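Local coordinates for protein geranylgeranyl pyrophosphate synthase (Corynebacterium glutamicum, PDB 3LMD) that probably builds long-chain isoprenyl diphosphates in isoprenoid biosynthesis, working with magnesium as other members of the FPP/GGPP synthase family do, at residues 267-279 / 303-316. Numbering follows the deposited sequence. Where two conformers were deposited one is given.
Sequences LPVLYALREDTPV and LLSQSGGRQAALDE
Tyr271 lays one face of its ring on the methyl group of Ala312, in a CH-pi contact with Ala312 CB 3.7 Å from the ring centroid and nearer the CG–CD2 side than the middle. With CG anti to the carbonyl carbon (chi1 -85°), the ring reaches along helix 309-328 as a knob among Gly309, Ala312, Ala313 and Glu316. Its hydroxyl ends near the Glu316 carboxylate, whose plane stands 81° from that of the ring; Glu316 OE2 makes a salt bridge to Arg319. A water held by the carbonyl of Ala312 makes a weak, long bond to Tyr271 OH. One turn earlier in the helix, Leu267 crosses Glu316 at about a right angle, its CD2 on Glu316 CG, and Pro268 sets CG against Ala313 CB at 3.7 Å.

This is the crossing of two helices in the all-helical prenyl synthase fold, and it is closest at Pro268 and Gly309. Their CA atoms lie 4.3 Å apart, and a reciprocal pair of CA-H...O contacts forms, Gly309 CA to Pro268 O at 3.4 Å and Pro268 CA to Gly309 O at 3.5 Å. The two backbones come this close at Gly309, which carries no side chain.

Farther along, Glu275 stretches its extended chain to the start of helix 309-328: OE2 takes the N-H of Gly308 on its syn lone pair at 2.6 Å, while OE1 accepts from Thr277 OG1 on its anti lone pair, which fixes the carboxylate at both oxygens. Ser307 OG gives to Leu304 O and accepts from Gly309 N, an ST turn, and rests 3.5 Å from Ala272 CB. Leu304 turns CD2 onto that same methyl, and Val279 packs CG1 against Ser307 CB, two residues along from Ser305, which belongs to a calcium site seen in this protein, with no ion bound to this chain.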
loop_
_atom_site.group_PDB
_atom_site.type_symbol
_atom_site.label_atom_id
_atom_site.label_comp_id
_atom_site.label_asym_id
_atom_site.label_seq_id
_atom_site.Cartn_x
_atom_site.Cartn_y
_atom_site.Cartn_z
ATOM N N LEU A 267 -28.899 -2.308 4.384
ATOM C CA LEU A 267 -29.747 -3.491 4.431
ATOM C C LEU A 267 -31.245 -3.255 4.659
ATOM O O LEU A 267 -32.049 -3.826 3.942
ATOM C CB LEU A 267 -29.235 -4.457 5.502
ATOM C CG LEU A 267 -29.730 -5.886 5.422
ATOM C CD1 LEU A 267 -29.467 -6.438 4.004
ATOM C CD2 LEU A 267 -28.961 -6.716 6.496
ATOM N N PRO A 268 -31.630 -2.470 5.683
ATOM C CA PRO A 268 -33.094 -2.318 5.855
ATOM C C PRO A 268 -33.779 -1.700 4.630
ATOM O O PRO A 268 -34.937 -2.011 4.327
ATOM C CB PRO A 268 -33.220 -1.335 7.014
ATOM C CG PRO A 268 -31.853 -1.309 7.686
ATOM C CD PRO A 268 -30.860 -1.698 6.669
ATOM N N VAL A 269 -33.090 -0.785 3.961
ATOM C CA VAL A 269 -33.646 -0.136 2.787
ATOM C C VAL A 269 -33.746 -1.121 1.649
ATOM O O VAL A 269 -34.738 -1.135 0.919
ATOM C CB VAL A 269 -32.776 1.088 2.311
ATOM C CG1 VAL A 269 -33.494 1.831 1.129
ATOM C CG2 VAL A 269 -32.512 2.014 3.450
ATOM N N LEU A 270 -32.723 -1.956 1.485
ATOM C CA LEU A 270 -32.724 -2.927 0.400
ATOM C C LEU A 270 -33.828 -3.967 0.611
ATOM O O LEU A 270 -34.469 -4.400 -0.334
ATOM C CB LEU A 270 -31.371 -3.649 0.294
ATOM C CG LEU A 270 -30.200 -2.679 0.014
ATOM C CD1 LEU A 270 -28.841 -3.426 0.147
ATOM C CD2 LEU A 270 -30.381 -2.092 -1.385
ATOM N N TYR A 271 -34.014 -4.410 1.842
ATOM C CA TYR A 271 -35.138 -5.324 2.129
ATOM C C TYR A 271 -36.505 -4.668 1.801
ATOM O O TYR A 271 -37.373 -5.298 1.163
ATOM C CB TYR A 271 -35.103 -5.715 3.596
ATOM C CG TYR A 271 -34.186 -6.885 3.895
ATOM C CD1 TYR A 271 -34.225 -8.051 3.132
ATOM C CD2 TYR A 271 -33.314 -6.834 4.952
ATOM C CE1 TYR A 271 -33.393 -9.128 3.432
ATOM C CE2 TYR A 271 -32.477 -7.901 5.253
ATOM C CZ TYR A 271 -32.523 -9.033 4.495
ATOM O OH TYR A 271 -31.693 -10.080 4.833
ATOM N N ALA A 272 -36.678 -3.416 2.221
ATOM C CA ALA A 272 -37.948 -2.687 1.986
ATOM C C ALA A 272 -38.196 -2.529 0.495
ATOM O O ALA A 272 -39.315 -2.710 0.021
ATOM C CB ALA A 272 -37.938 -1.319 2.687
ATOM N N LEU A 273 -37.141 -2.225 -0.260
ATOM C CA LEU A 273 -37.241 -2.123 -1.738
ATOM C C LEU A 273 -37.682 -3.395 -2.464
ATOM O O LEU A 273 -38.077 -3.344 -3.635
ATOM C CB LEU A 273 -35.873 -1.669 -2.333
ATOM C CG LEU A 273 -35.585 -0.185 -2.179
ATOM C CD1 LEU A 273 -34.080 0.110 -2.471
ATOM C CD2 LEU A 273 -36.497 0.639 -3.094
ATOM N N ARG A 274 -37.570 -4.533 -1.789
ATOM C CA ARG A 274 -37.895 -5.844 -2.351
ATOM C C ARG A 274 -39.388 -6.167 -2.138
ATOM O O ARG A 274 -39.933 -7.050 -2.769
ATOM C CB ARG A 274 -37.015 -6.905 -1.661
ATOM C CG ARG A 274 -36.934 -8.285 -2.313
ATOM C CD ARG A 274 -36.019 -9.233 -1.502
ATOM N NE ARG A 274 -36.597 -9.537 -0.189
ATOM C CZ ARG A 274 -36.053 -10.318 0.745
ATOM N NH1 ARG A 274 -34.877 -10.920 0.557
ATOM N NH2 ARG A 274 -36.707 -10.501 1.884
ATOM N N GLU A 275 -40.043 -5.435 -1.250
ATOM C CA GLU A 275 -41.404 -5.836 -0.818
ATOM C C GLU A 275 -42.455 -5.646 -1.873
ATOM O O GLU A 275 -42.481 -4.611 -2.554
ATOM C CB GLU A 275 -41.839 -5.055 0.417
ATOM C CG GLU A 275 -41.068 -5.360 1.672
ATOM C CD GLU A 275 -41.573 -4.466 2.826
ATOM O OE1 GLU A 275 -42.643 -3.807 2.688
ATOM O OE2 GLU A 275 -40.903 -4.434 3.835
ATOM N N ASP A 276 -43.357 -6.627 -1.964
ATOM C CA ASP A 276 -44.491 -6.516 -2.876
ATOM C C ASP A 276 -45.689 -5.924 -2.143
ATOM O O ASP A 276 -46.747 -6.572 -1.968
ATOM C CB ASP A 276 -44.839 -7.866 -3.509
ATOM C CG ASP A 276 -45.922 -7.745 -4.594
ATOM O OD1 ASP A 276 -46.237 -6.612 -5.030
ATOM O OD2 ASP A 276 -46.473 -8.790 -4.985
ATOM N N THR A 277 -45.510 -4.682 -1.713
ATOM C CA THR A 277 -46.515 -3.981 -0.944
ATOM C C THR A 277 -46.576 -2.568 -1.493
ATOM O O THR A 277 -45.701 -2.161 -2.269
ATOM C CB THR A 277 -46.054 -3.858 0.498
ATOM O OG1 THR A 277 -44.813 -3.126 0.508
ATOM C CG2 THR A 277 -45.886 -5.243 1.173
ATOM N N PRO A 278 -47.601 -1.795 -1.098
ATOM C CA PRO A 278 -47.642 -0.422 -1.614
ATOM C C PRO A 278 -46.435 0.402 -1.152
ATOM O O PRO A 278 -45.957 1.280 -1.869
ATOM C CB PRO A 278 -48.920 0.153 -1.011
ATOM C CG PRO A 278 -49.754 -1.018 -0.578
ATOM C CD PRO A 278 -48.843 -2.195 -0.400
ATOM N N VAL A 279 -45.955 0.130 0.053
ATOM C CA VAL A 279 -44.786 0.850 0.555
ATOM C C VAL A 279 -43.536 0.479 -0.230
ATOM O O VAL A 279 -42.727 1.353 -0.556
ATOM C CB VAL A 279 -44.580 0.558 2.046
ATOM C CG1 VAL A 279 -43.155 0.882 2.480
ATOM C CG2 VAL A 279 -45.612 1.371 2.849
ATOM N N LEU A 303 -41.792 6.066 5.158
ATOM C CA LEU A 303 -42.092 4.826 4.440
ATOM C C LEU A 303 -41.295 3.619 4.999
ATOM O O LEU A 303 -41.844 2.551 5.217
ATOM C CB LEU A 303 -41.782 5.002 2.942
ATOM C CG LEU A 303 -42.734 5.968 2.201
ATOM C CD1 LEU A 303 -42.216 6.218 0.795
ATOM C CD2 LEU A 303 -44.125 5.359 2.143
ATOM N N LEU A 304 -40.002 3.805 5.221
ATOM C CA LEU A 304 -39.173 2.734 5.803
ATOM C C LEU A 304 -39.728 2.274 7.153
ATOM O O LEU A 304 -39.804 1.078 7.413
ATOM C CB LEU A 304 -37.705 3.229 5.939
ATOM C CG LEU A 304 -37.005 3.349 4.583
ATOM C CD1 LEU A 304 -35.665 4.109 4.706
ATOM C CD2 LEU A 304 -36.777 1.964 4.001
ATOM N N SER A 305 -40.187 3.204 7.997
ATOM C CA SER A 305 -40.760 2.806 9.275
ATOM C C SER A 305 -42.093 2.062 9.112
ATOM O O SER A 305 -42.527 1.346 10.016
ATOM C CB SER A 305 -40.906 4.005 10.242
ATOM O OG SER A 305 -42.086 4.745 9.941
ATOM N N GLN A 306 -42.736 2.235 7.961
ATOM C CA GLN A 306 -44.000 1.536 7.683
ATOM C C GLN A 306 -43.742 0.180 7.031
ATOM O O GLN A 306 -44.671 -0.617 6.889
ATOM C CB GLN A 306 -44.913 2.408 6.762
ATOM C CG GLN A 306 -45.403 3.668 7.455
ATOM C CD GLN A 306 -45.937 4.755 6.476
ATOM O OE1 GLN A 306 -45.865 4.614 5.258
ATOM N NE2 GLN A 306 -46.470 5.831 7.033
ATOM N N SER A 307 -42.485 -0.084 6.643
ATOM C CA SER A 307 -42.158 -1.268 5.844
ATOM C C SER A 307 -41.718 -2.384 6.803
ATOM O O SER A 307 -41.726 -2.194 8.007
ATOM C CB SER A 307 -40.991 -0.983 4.884
ATOM O OG SER A 307 -39.765 -0.963 5.639
ATOM N N GLY A 308 -41.302 -3.522 6.248
ATOM C CA GLY A 308 -40.815 -4.617 7.077
ATOM C C GLY A 308 -39.286 -4.630 7.097
ATOM O O GLY A 308 -38.667 -5.617 7.523
ATOM N N GLY A 309 -38.681 -3.543 6.633
ATOM C CA GLY A 309 -37.217 -3.506 6.421
ATOM C C GLY A 309 -36.409 -3.557 7.702
ATOM O O GLY A 309 -35.358 -4.207 7.760
ATOM N N ARG A 310 -36.897 -2.882 8.742
ATOM C CA ARG A 310 -36.177 -2.898 10.013
ATOM C C ARG A 310 -36.139 -4.306 10.571
ATOM O O ARG A 310 -35.078 -4.796 10.986
ATOM C CB ARG A 310 -36.808 -1.941 11.031
ATOM C CG ARG A 310 -36.007 -1.922 12.368
ATOM C CD ARG A 310 -36.666 -1.019 13.404
ATOM N NE ARG A 310 -35.668 -0.638 14.407
ATOM C CZ ARG A 310 -35.389 -1.380 15.474
ATOM N NH1 ARG A 310 -34.465 -0.989 16.343
ATOM N NH2 ARG A 310 -36.065 -2.513 15.678
ATOM N N GLN A 311 -37.281 -4.999 10.573
ATOM C CA GLN A 311 -37.276 -6.319 11.192
ATOM C C GLN A 311 -36.466 -7.319 10.358
ATOM O O GLN A 311 -35.851 -8.238 10.887
ATOM C CB GLN A 311 -38.705 -6.856 11.417
ATOM C CG GLN A 311 -38.679 -8.178 12.186
ATOM C CD GLN A 311 -38.215 -7.960 13.609
ATOM O OE1 GLN A 311 -38.586 -6.981 14.237
ATOM N NE2 GLN A 311 -37.338 -8.832 14.103
ATOM N N ALA A 312 -36.514 -7.171 9.045
ATOM C CA ALA A 312 -35.734 -8.052 8.180
ATOM C C ALA A 312 -34.211 -7.875 8.441
ATOM O O ALA A 312 -33.445 -8.856 8.466
ATOM C CB ALA A 312 -36.059 -7.736 6.706
ATOM N N ALA A 313 -33.777 -6.633 8.600
ATOM C CA ALA A 313 -32.353 -6.366 8.902
ATOM C C ALA A 313 -32.012 -6.878 10.289
ATOM O O ALA A 313 -30.934 -7.435 10.506
ATOM C CB ALA A 313 -32.043 -4.821 8.818
ATOM N N LEU A 314 -32.933 -6.674 11.236
ATOM C CA LEU A 314 -32.711 -7.147 12.590
ATOM C C LEU A 314 -32.617 -8.669 12.637
ATOM O O LEU A 314 -31.793 -9.212 13.377
ATOM C CB LEU A 314 -33.805 -6.606 13.538
ATOM C CG LEU A 314 -33.782 -6.907 15.037
ATOM C CD1 LEU A 314 -32.412 -6.554 15.673
ATOM C CD2 LEU A 314 -34.939 -6.134 15.760
ATOM N N ASP A 315 -33.447 -9.370 11.858
ATOM C CA ASP A 315 -33.372 -10.838 11.829
ATOM C C ASP A 315 -32.047 -11.289 11.242
ATOM O O ASP A 315 -31.517 -12.330 11.617
ATOM C CB ASP A 315 -34.519 -11.450 11.009
ATOM C CG ASP A 315 -35.863 -11.301 11.720
ATOM O OD1 ASP A 315 -35.855 -11.092 12.945
ATOM O OD2 ASP A 315 -36.901 -11.378 11.061
ATOM N N GLU A 316 -31.502 -10.508 10.320
ATOM C CA GLU A 316 -30.154 -10.827 9.787
ATOM C C GLU A 316 -29.081 -10.621 10.877
ATOM O O GLU A 316 -28.179 -11.446 11.055
ATOM C CB GLU A 316 -29.887 -9.985 8.535
ATOM C CG GLU A 316 -28.589 -10.300 7.821
ATOM C CD GLU A 316 -28.646 -11.599 7.027
ATOM O OE1 GLU A 316 -29.535 -12.441 7.269
ATOM O OE2 GLU A 316 -27.779 -11.780 6.160
HETATM O O HOH W 1 -33.834 -11.111 7.238
#